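Local structure of ribokinase (Cryptococcus neoformans var. grubii serotype A, 6CW5) at residues Ser13-Gly19 and Gln65-Gly70; Ala122-Leu126 and Glu146-Ser151; Asn171-Met175 and Glu198-Leu202. The protein probably phosphorylates D-ribose at O-5, using ATP and magnesium, to give D-ribose 5-phosphate for nucleotide and amino-acid synthesis or the pentose phosphate pathway. All blocks are in the same frame, centred on the assembly; numbering follows the deposited sequence.

Contact 1: Ser13-Gly19 and Gln65-Gly70; sequences SRCLVRG and QVELDG
V17 is the bump of this contact, and V66 and L68 form the hollow that takes it. Its two methyl groups fork. CG2 rests on V66 CG2 at 3.6 Å, while CG1 meets L68 CD1 at 3.7 Å. With CG1 anti to the backbone N (chi1 -177°), the two methyls point one to each neighbour. C15 CB adds a looser touch on V66. Helix 51-61 covers this face, with A56 on V17 and V59 on V66. The two strands are adjacent and parallel in the central sheet of the ribokinase-type alpha/beta fold. The chain between them holds two strands of the smaller sheet and then helix 51-61. Backbone bonds zip the pair, for example V17 N to E67 O at 2.8 Å. On the opposite face, L16 sends CD1 across to D69 CB at 3.8 Å, and Y155 of helix 149-161 packs on L16. R18 bends at chi2 (64°), which lays CD against D69 CG at 3.8 Å and carries the guanidinium on past D69 toward G70, its edge to D69 O. That oxygen is gripped twice. G19 N reaches it at 3.2 Å, nearly in line with the carbonyl. R18 NH1 comes from above the carbonyl plane, also at 3.2 Å. S151 holds R18 NH2. The D69 carboxylate is taken by Y155 and K94. At the start of the pair, Q65 CB lies over one face of the R14 guanidinium, 3.8 Å from CZ. The salt bridge from R14 NH1 to E67 OE2 is long. One water accepts from Q65 N and donates to S13 O.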
loop_
_atom_site.group_PDB
_atom_site.type_symbol
_atom_site.label_atom_id
_atom_site.label_comp_id
_atom_site.label_asym_id
_atom_site.label_seq_id
_atom_site.Cartn_x
_atom_site.Cartn_y
_atom_site.Cartn_z
ATOM N N SER A 13 -8.636 6.471 25.098
ATOM C CA SER A 13 -8.015 6.896 23.851
ATOM C C SER A 13 -6.623 6.306 23.665
ATOM O O SER A 13 -5.820 6.250 24.597
ATOM C CB SER A 13 -7.952 8.422 23.796
ATOM O OG SER A 13 -9.255 8.970 23.864
ATOM N N ARG A 14 -6.342 5.862 22.439
ATOM C CA ARG A 14 -5.031 5.332 22.099
ATOM C C ARG A 14 -4.765 5.656 20.639
ATOM O O ARG A 14 -5.634 5.451 19.787
ATOM C CB ARG A 14 -4.942 3.815 22.350
ATOM C CG ARG A 14 -3.526 3.241 22.121
ATOM C CD ARG A 14 -3.365 1.828 22.686
ATOM N NE ARG A 14 -3.492 1.819 24.140
ATOM C CZ ARG A 14 -2.468 1.782 24.993
ATOM N NH1 ARG A 14 -1.213 1.734 24.554
ATOM N NH2 ARG A 14 -2.704 1.785 26.295
ATOM N N CYS A 15 -3.573 6.185 20.362
ATOM C CA CYS A 15 -3.208 6.642 19.031
ATOM C C CYS A 15 -2.236 5.675 18.381
ATOM O O CYS A 15 -1.245 5.275 18.995
ATOM C CB CYS A 15 -2.569 8.026 19.090
ATOM S SG CYS A 15 -2.149 8.681 17.469
ATOM N N LEU A 16 -2.494 5.331 17.130
ATOM C CA LEU A 16 -1.506 4.630 16.327
ATOM C C LEU A 16 -0.902 5.633 15.361
ATOM O O LEU A 16 -1.645 6.343 14.657
ATOM C CB LEU A 16 -2.136 3.479 15.546
ATOM C CG LEU A 16 -1.206 2.732 14.586
ATOM C CD1 LEU A 16 -0.089 1.978 15.313
ATOM C CD2 LEU A 16 -2.086 1.773 13.792
ATOM N N VAL A 17 0.419 5.742 15.377
ATOM C CA VAL A 17 1.163 6.510 14.373
ATOM C C VAL A 17 1.708 5.518 13.366
ATOM O O VAL A 17 2.548 4.676 13.698
ATOM C CB VAL A 17 2.299 7.338 14.994
ATOM C CG1 VAL A 17 3.009 8.186 13.909
ATOM C CG2 VAL A 17 1.766 8.221 16.137
ATOM N N ARG A 18 1.238 5.599 12.126
ATOM C CA ARG A 18 1.797 4.784 11.059
ATOM C C ARG A 18 2.692 5.730 10.271
ATOM O O ARG A 18 2.196 6.625 9.573
ATOM C CB ARG A 18 0.707 4.173 10.187
ATOM C CG ARG A 18 1.214 3.483 8.920
ATOM C CD ARG A 18 2.105 2.265 9.180
ATOM N NE ARG A 18 2.624 1.760 7.903
ATOM C CZ ARG A 18 3.896 1.864 7.525
ATOM N NH1 ARG A 18 4.810 2.357 8.360
ATOM N NH2 ARG A 18 4.259 1.436 6.319
ATOM N N GLY A 19 4.005 5.591 10.426
ATOM C CA GLY A 19 4.851 6.610 9.824
ATOM C C GLY A 19 6.322 6.302 9.971
ATOM O O GLY A 19 6.723 5.183 10.274
ATOM N N GLN A 65 -1.508 7.923 25.182
ATOM C CA GLN A 65 -1.051 6.569 24.888
ATOM C C GLN A 65 -0.852 6.455 23.394
ATOM O O GLN A 65 -1.785 6.728 22.632
ATOM C CB GLN A 65 -2.073 5.533 25.340
ATOM C CG GLN A 65 -2.322 5.519 26.818
ATOM C CD GLN A 65 -1.311 4.662 27.513
ATOM O OE1 GLN A 65 -1.545 3.473 27.728
ATOM N NE2 GLN A 65 -0.158 5.244 27.842
ATOM N N VAL A 66 0.349 6.068 22.960
ATOM C CA VAL A 66 0.630 6.075 21.532
ATOM C C VAL A 66 1.543 4.909 21.206
ATOM O O VAL A 66 2.375 4.493 22.025
ATOM C CB VAL A 66 1.250 7.425 21.087
ATOM C CG1 VAL A 66 2.545 7.726 21.889
ATOM C CG2 VAL A 66 1.479 7.436 19.600
ATOM N N GLU A 67 1.336 4.346 20.024
ATOM C CA GLU A 67 2.143 3.263 19.461
ATOM C C GLU A 67 2.620 3.683 18.080
ATOM O O GLU A 67 1.867 4.313 17.344
ATOM C CB GLU A 67 1.339 1.963 19.307
ATOM C CG GLU A 67 0.779 1.375 20.589
ATOM C CD GLU A 67 1.689 0.345 21.225
ATOM O OE1 GLU A 67 2.553 -0.249 20.531
ATOM O OE2 GLU A 67 1.532 0.134 22.443
ATOM N N LEU A 68 3.849 3.311 17.715
ATOM C CA LEU A 68 4.405 3.627 16.399
ATOM C C LEU A 68 4.550 2.352 15.572
ATOM O O LEU A 68 5.049 1.329 16.074
ATOM C CB LEU A 68 5.757 4.337 16.538
ATOM C CG LEU A 68 6.469 4.671 15.221
ATOM C CD1 LEU A 68 5.661 5.671 14.392
ATOM C CD2 LEU A 68 7.891 5.215 15.500
ATOM N N ASP A 69 4.032 2.383 14.337
ATOM C CA ASP A 69 4.082 1.249 13.416
ATOM C C ASP A 69 4.970 1.668 12.240
ATOM O O ASP A 69 4.649 2.618 11.528
ATOM C CB ASP A 69 2.657 0.886 12.965
ATOM C CG ASP A 69 2.600 -0.284 12.004
ATOM O OD1 ASP A 69 3.587 -0.573 11.306
ATOM O OD2 ASP A 69 1.524 -0.876 11.893
ATOM N N GLY A 70 6.083 0.969 12.033
ATOM C CA GLY A 70 6.999 1.362 10.971
ATOM C C GLY A 70 8.232 0.483 11.020
ATOM O O GLY A 70 8.154 -0.647 11.503
HETATM O O HOH W 1 -4.284 8.424 25.831
#

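Contact 2: Ala122-Leu126 and Glu146-Ser151; sequences ANYYL and EVPLSS
P148 lies over one face of the Y124 ring. Its CG is 3.8 Å from the ring centroid and 19° off the normal, a CH-pi contact. The chi1 of Y124, -94°, is off the staggered values and sets the ring flat along the proline. E146 O sits at the ring edge, in its plane, 3.7 Å from Y124 CE1. Beside the ring, N123 CB touches E146 O at 3.5 Å, and N123 O lies 3.6 Å from V147 CB. L126 CD2 is 4.2 Å from S151 OG. One shell out, N123 OD1 accepts from V21 N. P148 is the N-cap residue of helix 149-161. The second subunit closes the outside: its T130 bonds both Y124 OH and L149 N, and its L126 packs on L126 and P148. This places the contact at the dimer interface. E146, predicted to bind the sugar, gives OE1 to S20 and K51 N, and OE2 to a glycerol, probably from the crystallisation liquor. The join itself rests on CH-pi and van der Waals packing, while the polar ends of N123 and E146 are engaged elsewhere, on the side of the probable sugar pocket.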
loop_
_atom_site.group_PDB
_atom_site.type_symbol
_atom_site.label_atom_id
_atom_site.label_comp_id
_atom_site.label_asym_id
_atom_site.label_seq_id
_atom_site.Cartn_x
_atom_site.Cartn_y
_atom_site.Cartn_z
ATOM N N ALA A 122 14.629 2.047 5.562
ATOM C CA ALA A 122 13.657 1.133 6.156
ATOM C C ALA A 122 12.253 1.706 6.211
ATOM O O ALA A 122 11.290 0.945 6.383
ATOM C CB ALA A 122 14.109 0.749 7.578
ATOM N N ASN A 123 12.088 3.020 6.050
ATOM C CA ASN A 123 10.733 3.561 6.096
ATOM C C ASN A 123 9.869 3.031 4.965
ATOM O O ASN A 123 8.633 3.035 5.096
ATOM C CB ASN A 123 10.757 5.089 6.048
ATOM C CG ASN A 123 11.239 5.689 7.331
ATOM O OD1 ASN A 123 10.831 5.255 8.416
ATOM N ND2 ASN A 123 12.136 6.688 7.232
ATOM N N TYR A 124 10.477 2.568 3.870
ATOM C CA TYR A 124 9.723 1.992 2.758
ATOM C C TYR A 124 9.761 0.470 2.751
ATOM O O TYR A 124 9.399 -0.154 1.744
ATOM C CB TYR A 124 10.222 2.543 1.411
ATOM C CG TYR A 124 9.431 3.741 0.937
ATOM C CD1 TYR A 124 9.257 4.853 1.749
ATOM C CD2 TYR A 124 8.838 3.745 -0.324
ATOM C CE1 TYR A 124 8.516 5.944 1.310
ATOM C CE2 TYR A 124 8.109 4.830 -0.779
ATOM C CZ TYR A 124 7.956 5.923 0.038
ATOM O OH TYR A 124 7.206 6.996 -0.402
ATOM N N TYR A 125 10.169 -0.137 3.853
ATOM C CA TYR A 125 10.103 -1.588 3.996
ATOM C C TYR A 125 8.705 -2.030 4.385
ATOM O O TYR A 125 8.068 -1.436 5.255
ATOM C CB TYR A 125 11.066 -2.033 5.070
ATOM C CG TYR A 125 10.919 -3.481 5.510
ATOM C CD1 TYR A 125 11.536 -4.515 4.791
ATOM C CD2 TYR A 125 10.214 -3.810 6.664
ATOM C CE1 TYR A 125 11.446 -5.846 5.219
ATOM C CE2 TYR A 125 10.137 -5.158 7.101
ATOM C CZ TYR A 125 10.732 -6.154 6.367
ATOM O OH TYR A 125 10.644 -7.480 6.793
ATOM N N LEU A 126 8.235 -3.083 3.734
ATOM C CA LEU A 126 7.007 -3.739 4.111
ATOM C C LEU A 126 7.327 -5.218 4.262
ATOM O O LEU A 126 7.923 -5.828 3.353
ATOM C CB LEU A 126 5.917 -3.521 3.053
ATOM C CG LEU A 126 5.437 -2.077 2.990
ATOM C CD1 LEU A 126 4.443 -1.915 1.850
ATOM C CD2 LEU A 126 4.808 -1.708 4.299
ATOM N N GLU A 146 5.885 9.941 4.715
ATOM C CA GLU A 146 7.275 9.497 4.593
ATOM C C GLU A 146 7.405 7.983 4.524
ATOM O O GLU A 146 8.522 7.468 4.676
ATOM C CB GLU A 146 8.126 10.028 5.757
ATOM C CG GLU A 146 8.327 11.545 5.692
ATOM C CD GLU A 146 9.272 12.114 6.750
ATOM O OE1 GLU A 146 9.482 11.485 7.819
ATOM O OE2 GLU A 146 9.770 13.245 6.513
ATOM N N VAL A 147 6.293 7.267 4.352
ATOM C CA VAL A 147 6.273 5.825 4.119
ATOM C C VAL A 147 5.515 5.599 2.819
ATOM O O VAL A 147 4.992 6.585 2.256
ATOM C CB VAL A 147 5.653 5.078 5.319
ATOM C CG1 VAL A 147 6.405 5.487 6.585
ATOM C CG2 VAL A 147 4.133 5.389 5.454
ATOM N N PRO A 148 5.425 4.359 2.288
ATOM C CA PRO A 148 4.801 4.184 0.972
ATOM C C PRO A 148 3.368 4.653 1.031
ATOM O O PRO A 148 2.646 4.335 1.979
ATOM C CB PRO A 148 4.858 2.664 0.728
ATOM C CG PRO A 148 6.079 2.228 1.528
ATOM C CD PRO A 148 6.025 3.090 2.771
ATOM N N LEU A 149 2.952 5.407 0.006
ATOM C CA LEU A 149 1.614 5.998 0.074
ATOM C C LEU A 149 0.542 4.921 0.166
ATOM O O LEU A 149 -0.477 5.107 0.836
ATOM C CB LEU A 149 1.356 6.889 -1.137
ATOM C CG LEU A 149 -0.037 7.568 -1.202
ATOM C CD1 LEU A 149 -0.287 8.428 0.040
ATOM C CD2 LEU A 149 -0.147 8.412 -2.525
ATOM N N SER A 150 0.734 3.786 -0.525
ATOM C CA SER A 150 -0.282 2.749 -0.457
ATOM C C SER A 150 -0.507 2.296 0.979
ATOM O O SER A 150 -1.633 1.908 1.340
ATOM C CB SER A 150 0.082 1.550 -1.342
ATOM O OG SER A 150 1.239 0.878 -0.874
ATOM N N SER A 151 0.543 2.319 1.803
ATOM C CA SER A 151 0.394 1.890 3.200
ATOM C C SER A 151 -0.375 2.936 3.995
ATOM O O SER A 151 -1.335 2.614 4.707
ATOM C CB SER A 151 1.776 1.603 3.805
ATOM O OG SER A 151 1.682 1.042 5.121
#

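Contact 3: Asn171-Met175 and Glu198-Leu202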
loop_
_atom_site.group_PDB
_atom_site.type_symbol
_atom_site.label_atom_id
_atom_site.label_comp_id
_atom_site.label_asym_id
_atom_site.label_seq_id
_atom_site.Cartn_x
_atom_site.Cartn_y
_atom_site.Cartn_z
ATOM N N ASN A 171 -0.936 14.664 7.871
ATOM C CA ASN A 171 -0.045 15.787 7.579
ATOM C C ASN A 171 0.667 15.443 6.270
ATOM O O ASN A 171 1.509 14.521 6.242
ATOM C CB ASN A 171 0.918 15.954 8.760
ATOM C CG ASN A 171 1.991 17.021 8.556
ATOM O OD1 ASN A 171 3.138 16.822 8.979
ATOM N ND2 ASN A 171 1.625 18.168 7.980
ATOM N N PRO A 172 0.335 16.086 5.149
ATOM C CA PRO A 172 0.902 15.616 3.853
ATOM C C PRO A 172 2.334 16.074 3.622
ATOM O O PRO A 172 2.626 16.993 2.841
ATOM C CB PRO A 172 -0.053 16.218 2.825
ATOM C CG PRO A 172 -0.564 17.535 3.524
ATOM C CD PRO A 172 -0.647 17.186 4.995
ATOM N N SER A 173 3.258 15.418 4.324
ATOM C CA SER A 173 4.674 15.804 4.292
ATOM C C SER A 173 5.527 14.559 4.100
ATOM O O SER A 173 5.470 13.642 4.937
ATOM C CB SER A 173 5.081 16.520 5.581
ATOM O OG SER A 173 6.484 16.787 5.549
ATOM N N PRO A 174 6.369 14.497 3.068
ATOM C CA PRO A 174 6.503 15.503 1.990
ATOM C C PRO A 174 5.250 15.565 1.138
ATOM O O PRO A 174 4.460 14.650 1.218
ATOM C CB PRO A 174 7.677 14.977 1.168
ATOM C CG PRO A 174 7.706 13.459 1.477
ATOM C CD PRO A 174 7.323 13.383 2.924
ATOM N N MET A 175 5.072 16.620 0.337
ATOM C CA MET A 175 3.821 16.789 -0.392
ATOM C C MET A 175 3.615 15.675 -1.422
ATOM O O MET A 175 4.570 15.195 -2.058
ATOM C CB MET A 175 3.806 18.176 -1.071
ATOM C CG MET A 175 2.494 18.531 -1.804
ATOM S SD MET A 175 1.006 18.266 -0.879
ATOM C CE MET A 175 1.289 19.343 0.552
ATOM N N GLU A 198 1.425 24.211 2.197
ATOM C CA GLU A 198 0.767 22.941 1.883
ATOM C C GLU A 198 -0.710 23.149 1.564
ATOM O O GLU A 198 -1.284 22.437 0.724
ATOM C CB GLU A 198 0.944 21.967 3.051
ATOM C CG GLU A 198 2.441 21.569 3.213
ATOM C CD GLU A 198 2.776 20.986 4.576
ATOM O OE1 GLU A 198 1.986 21.159 5.528
ATOM O OE2 GLU A 198 3.864 20.366 4.704
ATOM N N LEU A 199 -1.353 24.091 2.251
ATOM C CA LEU A 199 -2.718 24.472 1.876
ATOM C C LEU A 199 -2.767 24.921 0.417
ATOM O O LEU A 199 -3.649 24.514 -0.343
ATOM C CB LEU A 199 -3.227 25.593 2.789
ATOM C CG LEU A 199 -4.648 26.111 2.494
ATOM C CD1 LEU A 199 -5.642 24.971 2.611
ATOM C CD2 LEU A 199 -5.059 27.302 3.421
ATOM N N GLY A 200 -1.819 25.764 0.005
ATOM C CA GLY A 200 -1.784 26.176 -1.397
ATOM C C GLY A 200 -1.536 25.017 -2.351
ATOM O O GLY A 200 -2.079 24.983 -3.462
ATOM N N ASP A 201 -0.696 24.062 -1.950
ATOM C CA ASP A 201 -0.453 22.898 -2.810
ATOM C C ASP A 201 -1.747 22.153 -3.081
ATOM O O ASP A 201 -2.004 21.727 -4.209
ATOM C CB ASP A 201 0.563 21.932 -2.181
ATOM C CG ASP A 201 1.973 22.464 -2.175
ATOM O OD1 ASP A 201 2.330 23.256 -3.072
ATOM O OD2 ASP A 201 2.728 22.062 -1.263
ATOM N N LEU A 202 -2.563 21.942 -2.046
ATOM C CA LEU A 202 -3.834 21.261 -2.276
ATOM C C LEU A 202 -4.740 22.094 -3.174
ATOM O O LEU A 202 -5.348 21.580 -4.124
ATOM C CB LEU A 202 -4.540 20.977 -0.952
ATOM C CG LEU A 202 -4.268 19.578 -0.376
ATOM C CD1 LEU A 202 -2.815 19.479 0.110
ATOM C CD2 LEU A 202 -5.271 19.350 0.762
HETATM O O HOH W 2 2.917 20.691 8.005
HETATM O O HOH W 3 4.635 19.063 2.649
HETATM O O HOH W 4 5.495 19.595 6.621
#
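Water stands between E198 and the 171-175 loop at three places, and there is no direct hydrogen bond between the two segments. E198 is the last residue of the N-x-x-E motif of the ribokinase family, which starts at N195. In relatives this motif is linked to magnesium and phosphate at the nucleotide site, so a water-clad carboxylate is consistent with such a role. One water donates to E198 OE1 at 2.7 Å and accepts from N171 ND2, which also bonds I193 O. A second donates to E198 OE2 at 2.6 Å and to P172 O at 2.9 Å. A third also donates to E198 OE2, at 2.6 Å, and has a weak contact with S173 OG. OE2 thus receives two waters. The loop is sharply kinked here. P172 is the centre of an inverse gamma turn, and the peptide bond before P174 is cis. P172 also packs on strand 191-195, while S173 lies on K51 of helix 51-61. N195 OD1 accepts from E198 N at the start of helix 196-205. M175 makes the direct packing. CG is anti to the backbone N (chi1 -176°), and the chain then bends at chi2 (49°) and chi3 (59°), curling the methyl in toward the helix. M175 CE touches E198 CB at 3.6 Å and D201 OD2 at 3.6 Å, so the methyl lies against the aliphatic stem of E198 and beside the D201 carboxylate. Its sulfur, SD, lies 4.1 Å from L202 CD1.

Contacts 1 and 2 meet: R18 NH2 lies 2.9 Å from S151 OG, a probable hydrogen bond, and V147 CG1 packs 3.5 Å from G19 C. Their centres are 15 Å apart. Contact 2 touches contact 3, where E146 CG is 3.5 Å from P174 CD. Contacts 1 and 3 do not touch. Their nearest atoms are about 9 Å apart. Contact 2 thus bridges the other two. The side chain of K51, in the predicted sugar site, lies about 3 Å from those of E146 and S173. The E198 side chain lies about 3 Å from that of N195, which binds ADP in another structure of this protein, so contact 3 probably lies toward the nucleotide side.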